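Local coordinates for protein walker-type atpase (Pyrococcus abyssi, PDB 2QEN) that probably binds and hydrolyses ATP as a Walker-type P-loop ATPase of still unknown cellular role, and holds ADP and magnesium in this crystal, at residues Leu35-Arg40 with Ala195-Val200; Phe134-Tyr139 with Thr170-Gly175. The protein carries 1 engineered substitution. One frame throughout, in Å; residues are numbered along the deposited sequence.

Contact 1 (Leu35-Arg40 with Ala195-Val200); sequences LLLGIR and AGEVLV. With ADP (adenosine-5'-diphosphate), chain C.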
ATOM      1  N   LEU A  35      -9.708   6.815   0.221  1.00 27.45           N
ATOM      2  CA  LEU A  35      -8.960   5.557   0.231  1.00 26.81           C
ATOM      3  C   LEU A  35      -8.054   5.464  -0.999  1.00 26.46           C
ATOM      4  O   LEU A  35      -8.509   5.665  -2.129  1.00 26.93           O
ATOM      5  CB  LEU A  35      -9.892   4.328   0.324  1.00 26.49           C
ATOM      6  CG  LEU A  35     -11.102   4.402   1.271  1.00 27.80           C
ATOM      7  CD1 LEU A  35     -11.924   3.119   1.246  1.00 26.94           C
ATOM      8  CD2 LEU A  35     -10.672   4.747   2.705  1.00 28.84           C
ATOM      9  N   LEU A  36      -6.771   5.186  -0.777  1.00 25.62           N
ATOM     10  CA  LEU A  36      -5.849   4.981  -1.871  1.00 24.94           C
ATOM     11  C   LEU A  36      -5.511   3.492  -1.980  1.00 24.90           C
ATOM     12  O   LEU A  36      -4.872   2.928  -1.091  1.00 25.11           O
ATOM     13  CB  LEU A  36      -4.602   5.846  -1.703  1.00 25.33           C
ATOM     14  CG  LEU A  36      -3.593   5.816  -2.853  1.00 24.34           C
ATOM     15  CD1 LEU A  36      -4.113   6.657  -3.995  1.00 22.89           C
ATOM     16  CD2 LEU A  36      -2.237   6.332  -2.375  1.00 23.94           C
ATOM     17  N   LEU A  37      -5.956   2.870  -3.070  1.00 23.75           N
ATOM     18  CA  LEU A  37      -6.045   1.407  -3.153  1.00 23.73           C
ATOM     19  C   LEU A  37      -5.331   0.800  -4.348  1.00 23.59           C
ATOM     20  O   LEU A  37      -5.322   1.382  -5.439  1.00 23.54           O
ATOM     21  CB  LEU A  37      -7.525   0.988  -3.188  1.00 23.35           C
ATOM     22  CG  LEU A  37      -8.436   1.513  -2.073  1.00 23.32           C
ATOM     23  CD1 LEU A  37      -9.920   1.160  -2.352  1.00 23.01           C
ATOM     24  CD2 LEU A  37      -7.993   0.986  -0.697  1.00 21.71           C
ATOM     25  N   GLY A  38      -4.745  -0.377  -4.133  1.00 24.17           N
ATOM     26  CA  GLY A  38      -4.064  -1.135  -5.178  1.00 24.40           C
ATOM     27  C   GLY A  38      -3.159  -2.228  -4.635  1.00 25.58           C
ATOM     28  O   GLY A  38      -2.909  -2.314  -3.432  1.00 25.78           O
ATOM     29  N   ILE A  39      -2.673  -3.060  -5.545  1.00 26.13           N
ATOM     30  CA  ILE A  39      -1.737  -4.163  -5.273  1.00 27.70           C
ATOM     31  C   ILE A  39      -0.454  -3.674  -4.583  1.00 27.26           C
ATOM     32  O   ILE A  39      -0.017  -2.537  -4.791  1.00 27.07           O
ATOM     33  CB  ILE A  39      -1.376  -4.867  -6.629  1.00 27.57           C
ATOM     34  CG1 ILE A  39      -2.640  -5.308  -7.376  1.00 30.13           C
ATOM     35  CG2 ILE A  39      -0.437  -6.051  -6.466  1.00 31.01           C
ATOM     36  CD1 ILE A  39      -3.613  -6.102  -6.577  1.00 31.46           C
ATOM     37  N   ARG A  40       0.138  -4.524  -3.750  1.00 27.49           N
ATOM     38  CA  ARG A  40       1.438  -4.231  -3.155  1.00 28.13           C
ATOM     39  C   ARG A  40       2.490  -4.013  -4.254  1.00 27.72           C
ATOM     40  O   ARG A  40       2.551  -4.783  -5.209  1.00 27.01           O
ATOM     41  CB  ARG A  40       1.866  -5.388  -2.250  1.00 28.57           C
ATOM     42  CG  ARG A  40       3.304  -5.311  -1.766  1.00 32.14           C
ATOM     43  CD  ARG A  40       3.425  -4.695  -0.389  1.00 37.26           C
ATOM     44  NE  ARG A  40       3.235  -5.712   0.641  1.00 43.30           N
ATOM     45  CZ  ARG A  40       4.161  -6.101   1.513  1.00 46.10           C
ATOM     46  NH1 ARG A  40       5.376  -5.555   1.503  1.00 47.78           N
ATOM     47  NH2 ARG A  40       3.864  -7.037   2.408  1.00 47.57           N
ATOM     48  N   ALA A 195     -16.497   7.652   1.624  1.00 33.39           N
ATOM     49  CA  ALA A 195     -15.089   7.929   1.345  1.00 32.89           C
ATOM     50  C   ALA A 195     -14.828   7.921  -0.158  1.00 32.26           C
ATOM     51  O   ALA A 195     -15.410   7.134  -0.882  1.00 32.13           O
ATOM     52  CB  ALA A 195     -14.187   6.898   2.050  1.00 31.90           C
ATOM     53  N   GLY A 196     -13.959   8.809  -0.625  1.00 31.83           N
ATOM     54  CA  GLY A 196     -13.492   8.736  -2.005  1.00 31.65           C
ATOM     55  C   GLY A 196     -12.579   7.531  -2.175  1.00 31.63           C
ATOM     56  O   GLY A 196     -12.042   7.002  -1.195  1.00 31.38           O
ATOM     57  N   GLU A 197     -12.419   7.079  -3.412  1.00 31.75           N
ATOM     58  CA  GLU A 197     -11.558   5.941  -3.708  1.00 32.45           C
ATOM     59  C   GLU A 197     -10.712   6.266  -4.910  1.00 31.99           C
ATOM     60  O   GLU A 197     -11.232   6.564  -5.993  1.00 31.59           O
ATOM     61  CB  GLU A 197     -12.359   4.662  -3.978  1.00 32.18           C
ATOM     62  CG  GLU A 197     -12.994   4.055  -2.730  1.00 34.40           C
ATOM     63  CD  GLU A 197     -13.603   2.682  -2.962  1.00 34.42           C
ATOM     64  OE1 GLU A 197     -13.469   2.114  -4.075  1.00 38.12           O
ATOM     65  OE2 GLU A 197     -14.226   2.163  -2.015  1.00 37.93           O
ATOM     66  N   VAL A 198      -9.402   6.212  -4.697  1.00 31.84           N
ATOM     67  CA  VAL A 198      -8.432   6.381  -5.760  1.00 31.72           C
ATOM     68  C   VAL A 198      -7.667   5.063  -5.945  1.00 32.03           C
ATOM     69  O   VAL A 198      -7.019   4.559  -5.011  1.00 32.67           O
ATOM     70  CB  VAL A 198      -7.516   7.606  -5.485  1.00 32.09           C
ATOM     71  CG1 VAL A 198      -6.444   7.745  -6.575  1.00 31.19           C
ATOM     72  CG2 VAL A 198      -8.378   8.879  -5.393  1.00 30.61           C
ATOM     73  N   LEU A 199      -7.798   4.508  -7.147  1.00 31.29           N
ATOM     74  CA  LEU A 199      -7.264   3.217  -7.532  1.00 31.14           C
ATOM     75  C   LEU A 199      -5.954   3.379  -8.292  1.00 31.05           C
ATOM     76  O   LEU A 199      -5.906   4.097  -9.298  1.00 30.78           O
ATOM     77  CB  LEU A 199      -8.267   2.500  -8.437  1.00 31.29           C
ATOM     78  CG  LEU A 199      -9.502   1.756  -7.893  1.00 31.35           C
ATOM     79  CD1 LEU A 199     -10.081   2.337  -6.630  1.00 29.34           C
ATOM     80  CD2 LEU A 199     -10.577   1.637  -8.980  1.00 30.92           C
ATOM     81  N   VAL A 200      -4.906   2.711  -7.796  1.00 30.63           N
ATOM     82  CA  VAL A 200      -3.590   2.693  -8.441  1.00 30.22           C
ATOM     83  C   VAL A 200      -3.333   1.299  -9.017  1.00 30.34           C
ATOM     84  O   VAL A 200      -3.163   0.325  -8.280  1.00 30.16           O
ATOM     85  CB  VAL A 200      -2.429   3.120  -7.478  1.00 30.05           C
ATOM     86  CG1 VAL A 200      -1.114   3.200  -8.232  1.00 29.44           C
ATOM     87  CG2 VAL A 200      -2.726   4.454  -6.794  1.00 29.19           C
TER
HETATM   88  PB  ADP C 999       3.182   0.275  -2.571  1.00 25.32           P
HETATM   89  O1B ADP C 999       2.044   0.395  -3.556  1.00 26.10           O
HETATM   90  O2B ADP C 999       3.141   1.361  -1.518  1.00 25.79           O
HETATM   91  O3B ADP C 999       3.395  -1.093  -1.980  1.00 26.33           O
HETATM   92  PA  ADP C 999       5.691   1.633  -3.348  1.00 26.61           P
HETATM   93  O1A ADP C 999       5.192   3.046  -3.496  1.00 25.17           O
HETATM   94  O2A ADP C 999       6.591   1.267  -2.209  1.00 22.84           O
HETATM   95  O3A ADP C 999       4.482   0.543  -3.481  1.00 26.10           O
HETATM   96  O5' ADP C 999       6.438   1.315  -4.747  1.00 26.65           O
HETATM   97  C5' ADP C 999       7.329   0.211  -4.927  1.00 25.42           C
HETATM   98  C4' ADP C 999       8.631   0.746  -5.537  1.00 26.73           C
HETATM   99  O4' ADP C 999       8.471   0.964  -6.952  1.00 25.55           O
HETATM  100  C3' ADP C 999       9.093   2.102  -5.004  1.00 26.32           C
HETATM  101  O3' ADP C 999       9.996   1.983  -3.911  1.00 27.79           O
HETATM  102  C2' ADP C 999       9.842   2.692  -6.156  1.00 26.33           C
HETATM  103  O2' ADP C 999      11.042   1.931  -6.261  1.00 25.75           O
HETATM  104  C1' ADP C 999       9.071   2.203  -7.345  1.00 24.43           C
HETATM  105  N9  ADP C 999       8.002   3.070  -7.890  1.00 24.15           N
HETATM  106  C8  ADP C 999       6.692   2.959  -7.602  1.00 23.37           C
HETATM  107  N7  ADP C 999       5.954   3.837  -8.322  1.00 23.56           N
HETATM  108  C5  ADP C 999       6.806   4.535  -9.095  1.00 23.88           C
HETATM  109  C6  ADP C 999       6.699   5.620 -10.092  1.00 23.98           C
HETATM  110  N6  ADP C 999       5.498   6.148 -10.419  1.00 23.88           N
HETATM  111  N1  ADP C 999       7.844   6.062 -10.672  1.00 23.78           N
HETATM  112  C2  ADP C 999       9.039   5.558 -10.349  1.00 23.87           C
HETATM  113  N3  ADP C 999       9.214   4.554  -9.469  1.00 24.64           N
HETATM  114  C4  ADP C 999       8.157   4.016  -8.814  1.00 24.21           C
HETATM  115  O   HOH W   1      -3.271  -2.333  -8.286  1.00 23.42           O
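The carbonyl oxygen L37 O is gripped twice: V200 N donates to it at 2.7 Å, nearly along the C=O axis with an N-H...O angle of 176°, and L199 CA adds a weaker CA-H...O contact. L35 O is held in the same way by V198 N and E197 CA. In the other direction, L35 N and L37 N donate to G196 O and V198 O, the first from above the carbonyl plane, so four N-H...O bonds tie 35-40 to 195-200 in parallel register. Past the last of them, G38 CA comes 3.5 Å from V200 O, which also receives a hydrogen bond from a water that accepts from I39 N, bridging the two segments where the first turns into the phosphate-binding loop.

On one face, L35 and E197 run side by side, L35 CD1 4.1 Å from E197 OE2. L35 CG, set beside its own backbone N (chi1 -41°), lies 4.0 Å from A195 CB, while the L37 side chain crosses that of E197 obliquely, its CD1 4.0 Å from E197 CD. An alanine in place of L35 would strip away CG and both methyls, a loss probably felt at A195 CB, at the carboxylate end of E197 and at L181. On the other face, L36 swings CG anti to its backbone N (chi1 -175°), which brings CD1 within 3.6 Å of V198 CG1 and 3.8 Å of V200 CG2.

Helix 18-30 packs on the L36 and V198 face through L24, and helix 174-181 lies on the L35 and L37 face through L177 and L181. Strand 33-37 also bonds through L36 to strand 165-171, leaving 196-199 as an outermost strand of the P-loop domain's parallel sheet.

Contact 2 (Phe134-Tyr139 with Thr170-Gly175); sequences FDEAQY and TGSEVG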
ATOM      1  N   PHE A 134      -2.563   7.600   6.641  1.00 29.56           N
ATOM      2  CA  PHE A 134      -2.240   6.328   7.259  1.00 29.40           C
ATOM      3  C   PHE A 134      -1.899   5.315   6.156  1.00 29.15           C
ATOM      4  O   PHE A 134      -2.762   4.888   5.390  1.00 28.23           O
ATOM      5  CB  PHE A 134      -3.417   5.845   8.120  1.00 29.41           C
ATOM      6  CG  PHE A 134      -3.695   6.712   9.331  1.00 31.47           C
ATOM      7  CD1 PHE A 134      -4.552   7.810   9.242  1.00 32.06           C
ATOM      8  CD2 PHE A 134      -3.108   6.425  10.562  1.00 33.59           C
ATOM      9  CE1 PHE A 134      -4.817   8.612  10.344  1.00 32.45           C
ATOM     10  CE2 PHE A 134      -3.371   7.228  11.696  1.00 34.06           C
ATOM     11  CZ  PHE A 134      -4.226   8.320  11.585  1.00 33.12           C
ATOM     12  N   ASP A 135      -0.629   4.947   6.074  1.00 29.37           N
ATOM     13  CA  ASP A 135      -0.176   4.007   5.062  1.00 29.77           C
ATOM     14  C   ASP A 135      -0.404   2.595   5.548  1.00 29.34           C
ATOM     15  O   ASP A 135       0.048   2.234   6.633  1.00 29.60           O
ATOM     16  CB  ASP A 135       1.309   4.229   4.738  1.00 30.39           C
ATOM     17  CG  ASP A 135       1.624   4.005   3.261  1.00 32.74           C
ATOM     18  OD1 ASP A 135       0.734   3.522   2.489  1.00 33.22           O
ATOM     19  OD2 ASP A 135       2.763   4.342   2.867  1.00 35.72           O
ATOM     20  N   GLU A 136      -1.130   1.812   4.750  1.00 29.19           N
ATOM     21  CA  GLU A 136      -1.523   0.437   5.098  1.00 28.38           C
ATOM     22  C   GLU A 136      -2.359   0.430   6.380  1.00 27.40           C
ATOM     23  O   GLU A 136      -2.070  -0.298   7.349  1.00 27.25           O
ATOM     24  CB  GLU A 136      -0.305  -0.507   5.200  1.00 28.83           C
ATOM     25  CG  GLU A 136       0.598  -0.601   3.949  1.00 29.67           C
ATOM     26  CD  GLU A 136      -0.046  -1.273   2.734  1.00 31.79           C
ATOM     27  OE1 GLU A 136      -1.095  -1.942   2.874  1.00 33.25           O
ATOM     28  OE2 GLU A 136       0.514  -1.134   1.615  1.00 32.72           O
ATOM     29  N   ALA A 137      -3.432   1.213   6.336  1.00 26.24           N
ATOM     30  CA  ALA A 137      -4.296   1.479   7.478  1.00 25.37           C
ATOM     31  C   ALA A 137      -5.078   0.251   7.975  1.00 25.14           C
ATOM     32  O   ALA A 137      -5.650   0.270   9.070  1.00 24.34           O
ATOM     33  CB  ALA A 137      -5.243   2.637   7.142  1.00 24.81           C
ATOM     34  N   GLN A 138      -5.084  -0.828   7.193  1.00 25.21           N
ATOM     35  CA  GLN A 138      -5.734  -2.065   7.636  1.00 25.34           C
ATOM     36  C   GLN A 138      -5.046  -2.656   8.876  1.00 26.01           C
ATOM     37  O   GLN A 138      -5.658  -3.442   9.612  1.00 26.54           O
ATOM     38  CB  GLN A 138      -5.843  -3.104   6.499  1.00 25.13           C
ATOM     39  CG  GLN A 138      -4.533  -3.755   6.080  1.00 24.43           C
ATOM     40  CD  GLN A 138      -3.785  -2.974   5.006  1.00 23.89           C
ATOM     41  OE1 GLN A 138      -4.139  -1.844   4.676  1.00 23.90           O
ATOM     42  NE2 GLN A 138      -2.746  -3.585   4.458  1.00 22.53           N
ATOM     43  N   TYR A 139      -3.785  -2.277   9.111  1.00 25.92           N
ATOM     44  CA  TYR A 139      -3.077  -2.723  10.309  1.00 26.37           C
ATOM     45  C   TYR A 139      -3.550  -2.035  11.586  1.00 26.21           C
ATOM     46  O   TYR A 139      -3.151  -2.417  12.680  1.00 26.06           O
ATOM     47  CB  TYR A 139      -1.563  -2.575  10.157  1.00 27.38           C
ATOM     48  CG  TYR A 139      -0.949  -3.582   9.207  1.00 27.43           C
ATOM     49  CD1 TYR A 139      -0.590  -4.847   9.643  1.00 28.85           C
ATOM     50  CD2 TYR A 139      -0.729  -3.256   7.872  1.00 29.22           C
ATOM     51  CE1 TYR A 139      -0.020  -5.787   8.767  1.00 29.83           C
ATOM     52  CE2 TYR A 139      -0.159  -4.179   6.986  1.00 30.37           C
ATOM     53  CZ  TYR A 139       0.197  -5.437   7.445  1.00 28.82           C
ATOM     54  OH  TYR A 139       0.740  -6.354   6.577  1.00 30.98           O
ATOM     55  N   THR A 170      -4.486   4.255   3.005  1.00 28.43           N
ATOM     56  CA  THR A 170      -4.025   3.427   1.912  1.00 29.33           C
ATOM     57  C   THR A 170      -4.087   1.976   2.374  1.00 29.21           C
ATOM     58  O   THR A 170      -4.069   1.691   3.583  1.00 29.41           O
ATOM     59  CB  THR A 170      -2.573   3.758   1.443  1.00 29.07           C
ATOM     60  OG1 THR A 170      -1.642   2.932   2.151  1.00 30.72           O
ATOM     61  CG2 THR A 170      -2.227   5.251   1.635  1.00 28.18           C
ATOM     62  N   GLY A 171      -4.157   1.078   1.403  1.00 29.00           N
ATOM     63  CA  GLY A 171      -4.136  -0.355   1.660  1.00 28.24           C
ATOM     64  C   GLY A 171      -3.769  -1.144   0.420  1.00 27.70           C
ATOM     65  O   GLY A 171      -4.317  -0.916  -0.668  1.00 27.66           O
ATOM     66  N   SER A 172      -2.811  -2.051   0.585  1.00 27.03           N
ATOM     67  CA  SER A 172      -2.524  -3.080  -0.411  1.00 26.87           C
ATOM     68  C   SER A 172      -3.496  -4.253  -0.258  1.00 26.60           C
ATOM     69  O   SER A 172      -3.836  -4.909  -1.244  1.00 26.74           O
ATOM     70  CB  SER A 172      -1.083  -3.573  -0.279  1.00 26.77           C
ATOM     71  OG  SER A 172      -0.156  -2.504  -0.463  1.00 28.25           O
ATOM     72  N   GLU A 173      -3.926  -4.513   0.977  1.00 25.66           N
ATOM     73  CA  GLU A 173      -4.918  -5.545   1.267  1.00 25.58           C
ATOM     74  C   GLU A 173      -6.272  -4.849   1.266  1.00 25.27           C
ATOM     75  O   GLU A 173      -6.845  -4.567   2.317  1.00 24.76           O
ATOM     76  CB  GLU A 173      -4.628  -6.231   2.611  1.00 25.21           C
ATOM     77  CG  GLU A 173      -3.182  -6.798   2.736  1.00 26.14           C
ATOM     78  CD  GLU A 173      -2.878  -7.383   4.116  1.00 26.66           C
ATOM     79  OE1 GLU A 173      -2.813  -6.603   5.100  1.00 28.53           O
ATOM     80  OE2 GLU A 173      -2.690  -8.620   4.223  1.00 28.69           O
ATOM     81  N   VAL A 174      -6.750  -4.546   0.060  1.00 25.37           N
ATOM     82  CA  VAL A 174      -7.938  -3.726  -0.157  1.00 25.54           C
ATOM     83  C   VAL A 174      -9.199  -4.251   0.551  1.00 25.81           C
ATOM     84  O   VAL A 174      -9.919  -3.493   1.210  1.00 26.14           O
ATOM     85  CB  VAL A 174      -8.205  -3.508  -1.670  1.00 25.75           C
ATOM     86  CG1 VAL A 174      -9.473  -2.653  -1.876  1.00 26.10           C
ATOM     87  CG2 VAL A 174      -7.010  -2.832  -2.330  1.00 24.71           C
ATOM     88  N   GLY A 175      -9.457  -5.543   0.423  1.00 25.81           N
ATOM     89  CA  GLY A 175     -10.617  -6.156   1.055  1.00 26.53           C
ATOM     90  C   GLY A 175     -10.556  -6.050   2.564  1.00 26.67           C
ATOM     91  O   GLY A 175     -11.582  -5.924   3.216  1.00 26.18           O
TER
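The carboxylate of E136, part of the magnesium site, is held by three bonds. S172 OG donates to the syn lone pair of E136 OE2 at 2.6 Å; S172 N reaches E136 OE1 at 2.9 Å from above the carboxylate plane, and Q138 NE2 takes the anti lone pair of that same oxygen. With both oxygens fastened, the group can hardly rotate, and the chain gets there by bending at chi2 (-68°).

One shell out, Q138 is itself steered. Its CG sits in the crowded position between backbone N and carbonyl carbon, its chain folds back, and NE2 donates a second, nearly in-plane bond to E173 OE1 at 3.1 Å, the amide and carboxylate planes 59° apart. E173 stands at the N-cap position of helix 174-181.

T170 positions the acidic pair: T170 OG1 gives a very short 2.5 Å bond to the anti lone pair of D135 OD1 and accepts from E136 N at 2.9 Å. T170 N donates to F134 O within the sheet, and A137 N, just beyond the end of strand 130-135, donates to T170 O. D135 OD2 is hydrogen-bonded to S45 OG, S45 being a magnesium ligand of the P-loop.

The D135-E136 pair fits a Walker B motif at the tip of strand 130-135, which lies between 57-61 and 165-171 and is linked to the latter through helix 149-161.

Overall arrangement
Strands 33-37 and 165-171 are neighbours in one parallel sheet, so contacts 1 and 2 abut, their centres 9 Å apart; contact 2 is nested inside the chain loop that contact 1 closes. L36 O and G171 N, 3.2 Å apart, probably share a hydrogen bond, and R40 CA packs 3.6 Å from S172 OG. Both contacts lead to the nucleotide: I39 and R40 line the ADP pocket, while the nearest side-chain atoms of E136 lie about 4 Å from the magnesium. K44 unites them, its NZ hydrogen-bonded to both G38 O and S172 OG. Across the sheet, strand 33-37 lies between 165-171, which carries contact 2, and 196-199, its partner in contact 1.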